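Local coordinates for protein shikimate dehydrogenase (NADP(+)) (Thermotoga maritima, PDB 3U62) that probably catalyses the reversible NADPH-linked reduction of 3-dehydroshikimate to shikimate, a step of chorismate and aromatic amino acid biosynthesis, at residues 224-229 and 243-248; 2-7 and 33-38. All coordinates share one frame; numbering follows the deposited sequence.

Contact 1 (224-229 and 243-248)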
loop_
_atom_site.group_PDB
_atom_site.type_symbol
_atom_site.label_atom_id
_atom_site.label_comp_id
_atom_site.label_asym_id
_atom_site.label_seq_id
_atom_site.Cartn_x
_atom_site.Cartn_y
_atom_site.Cartn_z
ATOM N N MET A 224 2.647 -2.629 -7.073
ATOM C CA MET A 224 2.338 -2.964 -5.684
ATOM C C MET A 224 0.941 -3.573 -5.575
ATOM O O MET A 224 0.755 -4.584 -4.894
ATOM C CB MET A 224 2.453 -1.720 -4.798
ATOM C CG MET A 224 2.176 -1.949 -3.318
ATOM S SD MET A 224 2.187 -0.399 -2.398
ATOM C CE MET A 224 1.659 -0.957 -0.779
ATOM N N PHE A 225 -0.026 -2.958 -6.254
ATOM C CA PHE A 225 -1.398 -3.460 -6.283
ATOM C C PHE A 225 -1.476 -4.859 -6.892
ATOM O O PHE A 225 -2.140 -5.743 -6.348
ATOM C CB PHE A 225 -2.327 -2.507 -7.046
ATOM C CG PHE A 225 -3.726 -3.032 -7.192
ATOM C CD1 PHE A 225 -4.661 -2.845 -6.178
ATOM C CD2 PHE A 225 -4.103 -3.742 -8.329
ATOM C CE1 PHE A 225 -5.954 -3.344 -6.298
ATOM C CE2 PHE A 225 -5.393 -4.247 -8.459
ATOM C CZ PHE A 225 -6.322 -4.048 -7.442
ATOM N N TYR A 226 -0.802 -5.036 -8.028
ATOM C CA TYR A 226 -0.740 -6.309 -8.743
ATOM C C TYR A 226 -0.234 -7.428 -7.839
ATOM O O TYR A 226 -0.862 -8.486 -7.745
ATOM C CB TYR A 226 0.165 -6.154 -9.972
ATOM C CG TYR A 226 0.330 -7.382 -10.845
ATOM C CD1 TYR A 226 -0.579 -7.665 -11.865
ATOM C CD2 TYR A 226 1.423 -8.236 -10.682
ATOM C CE1 TYR A 226 -0.421 -8.782 -12.682
ATOM C CE2 TYR A 226 1.590 -9.357 -11.492
ATOM C CZ TYR A 226 0.666 -9.622 -12.490
ATOM O OH TYR A 226 0.827 -10.728 -13.294
ATOM N N TYR A 227 0.887 -7.187 -7.164
ATOM C CA TYR A 227 1.520 -8.227 -6.360
ATOM C C TYR A 227 0.848 -8.481 -5.010
ATOM O O TYR A 227 0.891 -9.609 -4.511
ATOM C CB TYR A 227 3.016 -7.962 -6.198
ATOM C CG TYR A 227 3.815 -8.212 -7.460
ATOM C CD1 TYR A 227 4.490 -7.171 -8.098
ATOM C CD2 TYR A 227 3.899 -9.489 -8.017
ATOM C CE1 TYR A 227 5.229 -7.392 -9.254
ATOM C CE2 TYR A 227 4.633 -9.725 -9.174
ATOM C CZ TYR A 227 5.297 -8.672 -9.786
ATOM O OH TYR A 227 6.022 -8.900 -10.931
ATOM N N GLN A 228 0.233 -7.456 -4.418
ATOM C CA GLN A 228 -0.552 -7.679 -3.197
ATOM C C GLN A 228 -1.806 -8.498 -3.502
ATOM O O GLN A 228 -2.197 -9.352 -2.707
ATOM C CB GLN A 228 -0.866 -6.377 -2.432
ATOM C CG GLN A 228 -1.796 -5.376 -3.121
ATOM C CD GLN A 228 -3.276 -5.645 -2.879
ATOM O OE1 GLN A 228 -3.689 -6.014 -1.778
ATOM N NE2 GLN A 228 -4.084 -5.446 -3.917
ATOM N N ALA A 229 -2.413 -8.242 -4.662
ATOM C CA ALA A 229 -3.576 -9.003 -5.124
ATOM C C ALA A 229 -3.224 -10.472 -5.335
ATOM O O ALA A 229 -4.001 -11.357 -4.973
ATOM C CB ALA A 229 -4.135 -8.399 -6.402
ATOM N N VAL A 243 -4.716 -17.153 -15.292
ATOM C CA VAL A 243 -5.886 -16.276 -15.271
ATOM C C VAL A 243 -5.541 -14.947 -14.594
ATOM O O VAL A 243 -5.988 -13.886 -15.042
ATOM C CB VAL A 243 -7.108 -16.955 -14.594
ATOM C CG1 VAL A 243 -8.280 -15.988 -14.464
ATOM C CG2 VAL A 243 -7.536 -18.189 -15.379
ATOM N N PHE A 244 -4.737 -15.007 -13.533
ATOM C CA PHE A 244 -4.306 -13.797 -12.841
ATOM C C PHE A 244 -3.533 -12.861 -13.764
ATOM O O PHE A 244 -3.813 -11.662 -13.811
ATOM C CB PHE A 244 -3.466 -14.117 -11.602
ATOM C CG PHE A 244 -3.082 -12.902 -10.814
ATOM C CD1 PHE A 244 -3.982 -12.331 -9.923
ATOM C CD2 PHE A 244 -1.836 -12.306 -10.979
ATOM C CE1 PHE A 244 -3.645 -11.198 -9.193
ATOM C CE2 PHE A 244 -1.487 -11.169 -10.254
ATOM C CZ PHE A 244 -2.399 -10.613 -9.363
ATOM N N LYS A 245 -2.562 -13.411 -14.490
ATOM C CA LYS A 245 -1.750 -12.631 -15.421
ATOM C C LYS A 245 -2.592 -12.017 -16.535
ATOM O O LYS A 245 -2.348 -10.878 -16.949
ATOM C CB LYS A 245 -0.629 -13.487 -16.015
ATOM C CG LYS A 245 0.487 -13.811 -15.039
ATOM C CD LYS A 245 1.546 -14.680 -15.688
ATOM C CE LYS A 245 2.641 -15.036 -14.698
ATOM N NZ LYS A 245 3.690 -15.892 -15.322
ATOM N N GLU A 246 -3.581 -12.769 -17.011
ATOM C CA GLU A 246 -4.471 -12.289 -18.062
ATOM C C GLU A 246 -5.353 -11.133 -17.583
ATOM O O GLU A 246 -5.454 -10.107 -18.259
ATOM C CB GLU A 246 -5.337 -13.434 -18.591
ATOM C CG GLU A 246 -6.202 -13.065 -19.786
ATOM C CD GLU A 246 -6.997 -14.240 -20.312
ATOM O OE1 GLU A 246 -8.243 -14.147 -20.348
ATOM O OE2 GLU A 246 -6.382 -15.263 -20.685
ATOM N N VAL A 247 -5.979 -11.302 -16.420
ATOM C CA VAL A 247 -6.947 -10.326 -15.916
ATOM C C VAL A 247 -6.274 -9.152 -15.199
ATOM O O VAL A 247 -6.500 -7.996 -15.555
ATOM C CB VAL A 247 -8.027 -10.992 -15.016
ATOM C CG1 VAL A 247 -8.939 -9.946 -14.378
ATOM C CG2 VAL A 247 -8.854 -11.991 -15.819
ATOM N N PHE A 248 -5.445 -9.452 -14.200
ATOM C CA PHE A 248 -4.781 -8.408 -13.420
ATOM C C PHE A 248 -3.622 -7.735 -14.157
ATOM O O PHE A 248 -3.200 -6.644 -13.775
ATOM C CB PHE A 248 -4.322 -8.942 -12.061
ATOM C CG PHE A 248 -5.409 -8.969 -11.022
ATOM C CD1 PHE A 248 -6.343 -10.003 -10.997
ATOM C CD2 PHE A 248 -5.501 -7.961 -10.067
ATOM C CE1 PHE A 248 -7.350 -10.033 -10.036
ATOM C CE2 PHE A 248 -6.508 -7.982 -9.103
ATOM C CZ PHE A 248 -7.433 -9.021 -9.087
#

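Contact 2 (2-7 and 33-38)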
loop_
_atom_site.group_PDB
_atom_site.type_symbol
_atom_site.label_atom_id
_atom_site.label_comp_id
_atom_site.label_asym_id
_atom_site.label_seq_id
_atom_site.Cartn_x
_atom_site.Cartn_y
_atom_site.Cartn_z
ATOM N N LYS A 2 -17.194 -15.410 -0.371
ATOM C CA LYS A 2 -17.505 -13.989 -0.503
ATOM C C LYS A 2 -16.370 -13.127 0.038
ATOM O O LYS A 2 -15.868 -13.363 1.142
ATOM C CB LYS A 2 -18.806 -13.652 0.233
ATOM C CG LYS A 2 -20.059 -14.269 -0.371
ATOM C CD LYS A 2 -21.280 -13.969 0.484
ATOM C CE LYS A 2 -22.530 -14.616 -0.084
ATOM N NZ LYS A 2 -23.711 -14.410 0.800
ATOM N N PHE A 3 -15.972 -12.130 -0.749
ATOM C CA PHE A 3 -14.920 -11.188 -0.372
ATOM C C PHE A 3 -15.399 -9.761 -0.615
ATOM O O PHE A 3 -16.398 -9.550 -1.305
ATOM C CB PHE A 3 -13.639 -11.460 -1.175
ATOM C CG PHE A 3 -13.147 -12.876 -1.066
ATOM C CD1 PHE A 3 -13.489 -13.824 -2.027
ATOM C CD2 PHE A 3 -12.350 -13.268 0.006
ATOM C CE1 PHE A 3 -13.042 -15.139 -1.924
ATOM C CE2 PHE A 3 -11.900 -14.580 0.118
ATOM C CZ PHE A 3 -12.244 -15.517 -0.851
ATOM N N CYS A 4 -14.701 -8.790 -0.032
ATOM C CA CYS A 4 -14.952 -7.381 -0.313
ATOM C C CYS A 4 -13.727 -6.558 0.044
ATOM O O CYS A 4 -12.724 -7.089 0.537
ATOM C CB CYS A 4 -16.176 -6.868 0.459
ATOM S SG CYS A 4 -16.031 -6.940 2.263
ATOM N N ILE A 5 -13.802 -5.262 -0.225
ATOM C CA ILE A 5 -12.829 -4.320 0.292
ATOM C C ILE A 5 -13.549 -3.368 1.245
ATOM O O ILE A 5 -14.616 -2.837 0.924
ATOM C CB ILE A 5 -12.086 -3.558 -0.844
ATOM C CG1 ILE A 5 -11.051 -2.578 -0.275
ATOM C CG2 ILE A 5 -13.063 -2.867 -1.803
ATOM C CD1 ILE A 5 -9.618 -3.008 -0.482
ATOM N N ILE A 6 -12.970 -3.180 2.428
ATOM C CA ILE A 6 -13.515 -2.247 3.407
ATOM C C ILE A 6 -12.583 -1.050 3.560
ATOM O O ILE A 6 -11.362 -1.178 3.427
ATOM C CB ILE A 6 -13.822 -2.929 4.781
ATOM C CG1 ILE A 6 -12.534 -3.390 5.487
ATOM C CG2 ILE A 6 -14.768 -4.123 4.598
ATOM C CD1 ILE A 6 -11.994 -2.378 6.511
ATOM N N GLY A 7 -13.169 0.112 3.826
ATOM C CA GLY A 7 -12.407 1.347 3.952
ATOM C C GLY A 7 -13.299 2.570 3.921
ATOM O O GLY A 7 -14.528 2.456 3.979
ATOM N N GLY A 33 -17.020 -7.642 -3.247
ATOM C CA GLY A 33 -17.826 -6.438 -3.077
ATOM C C GLY A 33 -17.077 -5.270 -2.467
ATOM O O GLY A 33 -15.851 -5.179 -2.574
ATOM N N MET A 34 -17.827 -4.373 -1.832
ATOM C CA MET A 34 -17.267 -3.170 -1.217
ATOM C C MET A 34 -18.137 -2.696 -0.060
ATOM O O MET A 34 -19.367 -2.733 -0.136
ATOM C CB MET A 34 -17.105 -2.048 -2.250
ATOM C CG MET A 34 -18.385 -1.667 -2.996
ATOM S SD MET A 34 -18.270 -0.093 -3.864
ATOM C CE MET A 34 -16.938 -0.432 -5.018
ATOM N N GLU A 35 -17.485 -2.256 1.012
ATOM C CA GLU A 35 -18.178 -1.762 2.194
ATOM C C GLU A 35 -17.498 -0.482 2.669
ATOM O O GLU A 35 -16.431 -0.527 3.296
ATOM C CB GLU A 35 -18.174 -2.822 3.308
ATOM C CG GLU A 35 -18.760 -4.187 2.914
ATOM C CD GLU A 35 -20.273 -4.283 3.082
ATOM O OE1 GLU A 35 -20.922 -3.261 3.395
ATOM O OE2 GLU A 35 -20.820 -5.394 2.902
ATOM N N GLU A 36 -18.108 0.660 2.350
ATOM C CA GLU A 36 -17.574 1.951 2.776
ATOM C C GLU A 36 -18.076 2.282 4.178
ATOM O O GLU A 36 -19.203 2.751 4.359
ATOM C CB GLU A 36 -17.933 3.056 1.776
ATOM C CG GLU A 36 -17.046 4.293 1.884
ATOM C CD GLU A 36 -17.267 5.262 0.737
ATOM O OE1 GLU A 36 -18.238 6.049 0.798
ATOM O OE2 GLU A 36 -16.472 5.241 -0.227
ATOM N N ILE A 37 -17.221 2.021 5.165
ATOM C CA ILE A 37 -17.583 2.143 6.574
ATOM C C ILE A 37 -16.860 3.335 7.197
ATOM O O ILE A 37 -15.630 3.380 7.192
ATOM C CB ILE A 37 -17.216 0.854 7.359
ATOM C CG1 ILE A 37 -17.787 -0.384 6.658
ATOM C CG2 ILE A 37 -17.719 0.945 8.803
ATOM C CD1 ILE A 37 -17.129 -1.700 7.056
ATOM N N PRO A 38 -17.622 4.315 7.717
ATOM C CA PRO A 38 -16.980 5.423 8.424
ATOM C C PRO A 38 -16.357 4.957 9.745
ATOM O O PRO A 38 -16.872 4.020 10.363
ATOM C CB PRO A 38 -18.135 6.399 8.676
ATOM C CG PRO A 38 -19.364 5.566 8.636
ATOM C CD PRO A 38 -19.086 4.480 7.645
#

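Contact 1 (224-229 and 243-248)
The carbonyl oxygen of Phe225 is held by two donors of its own helix: Ala229 N reaches Phe225 O at 3.0 Å, and Gln228 NE2 reaches Phe225 O at 3.1 Å, lying in the carbonyl plane on a lone pair. The two helical segments run nearly antiparallel (148°), and with their axes 11.4 Å apart it is mostly large aromatic side chains that span the gap. Tyr226 is at the centre. Over one face of its ring sits the rim of Phe244, whose CE2 is 3.5 Å from Tyr226 CZ; the planes are inclined at 54°. With CG anti to the backbone N (chi1 -176°), the Phe244 ring is carried out toward helix 222-235, where its edge meets a backbone oxygen, Phe244 CZ lying 3.1 Å from Tyr226 O. In return Tyr226 offers an edge carbon, CD1, 3.4 Å from Phe248 O, while Tyr226 OH lies 3.6 Å from CG of Lys245, at the aliphatic start of that side chain. The Phe248 ring takes Phe244 CE1 over one face, and its CE2 touches Ala229 CB (3.6 Å) and Phe225 CE2. Tyr19 of helix 15-26 packs edge-to-face on Phe248, and Phe225 also touches Ser15, part of the predicted shikimate site. With no hydrogen bond or salt bridge between the segments, their cohesion is largely dispersion between aromatic groups, probably assisted by the weakly positive ring edges turned toward carbonyl oxygens.

Contact 2 (2-7 and 33-38)
Cys4 to Gly7 pair in parallel with Gly33 to Glu36, the strand axes inclined by 30°, through backbone bonds in which the two strands donate by turns. Gly33 N gives to Phe3 O (2.8 Å), and Ile5 N to Gly33 O. Glu35 N then gives to Ile5 O at 2.9 Å, Gly7 N makes a weak bond to Glu35 O, and Ile37 N closes the series on Gly7 O. On one face of the sheet Glu35 serves both of its neighbours on strand 2-7: its CG packs against Cys4 SG at 3.9 Å, and its CB meets Ile6 CG2, also at 3.9 Å. Ile37 CD1 comes to the same methyl, 4.2 Å from Ile6 CG2. Helix 42-52 covers this face, touching Ile6, Glu35 and Ile37. The other face carries Ile5 and Met34, with Ile5 CG2 lying 4.1 Å from Met34 CB. The strands form the first beta-alpha-beta unit, with helix 15-26 as the crossover. Glu35 lends its methylenes to the apolar layer while Arg48 and Tyr53 take its carboxylate oxygens, an arrangement that would be expected to keep the acid ionised.

Overall arrangement
Both contacts are buried in the main and do not touch, their centres 19 Å apart and their nearest atoms about 7 Å. Contact 2 joins the outermost strand 31-36 to strand 2-7 in the mixed sheet of the substrate-binding domain through directional backbone hydrogen bonds; residues 3-7 are buried, whereas 33-36 come partly to the surface. Contact 1 joins helices 222-235 and 241-248 near the chain's end by aromatic side chains, with Lys245 exposed and Phe225 partly so. Helix 15-26 relates the two: it links the strands of contact 2, and its residues touch Phe225, Ala229 and Val243. Both approach predicted shikimate-binding residues, contact 1 at Ser15 and Tyr201, contact 2 at Ser13 and Thr59.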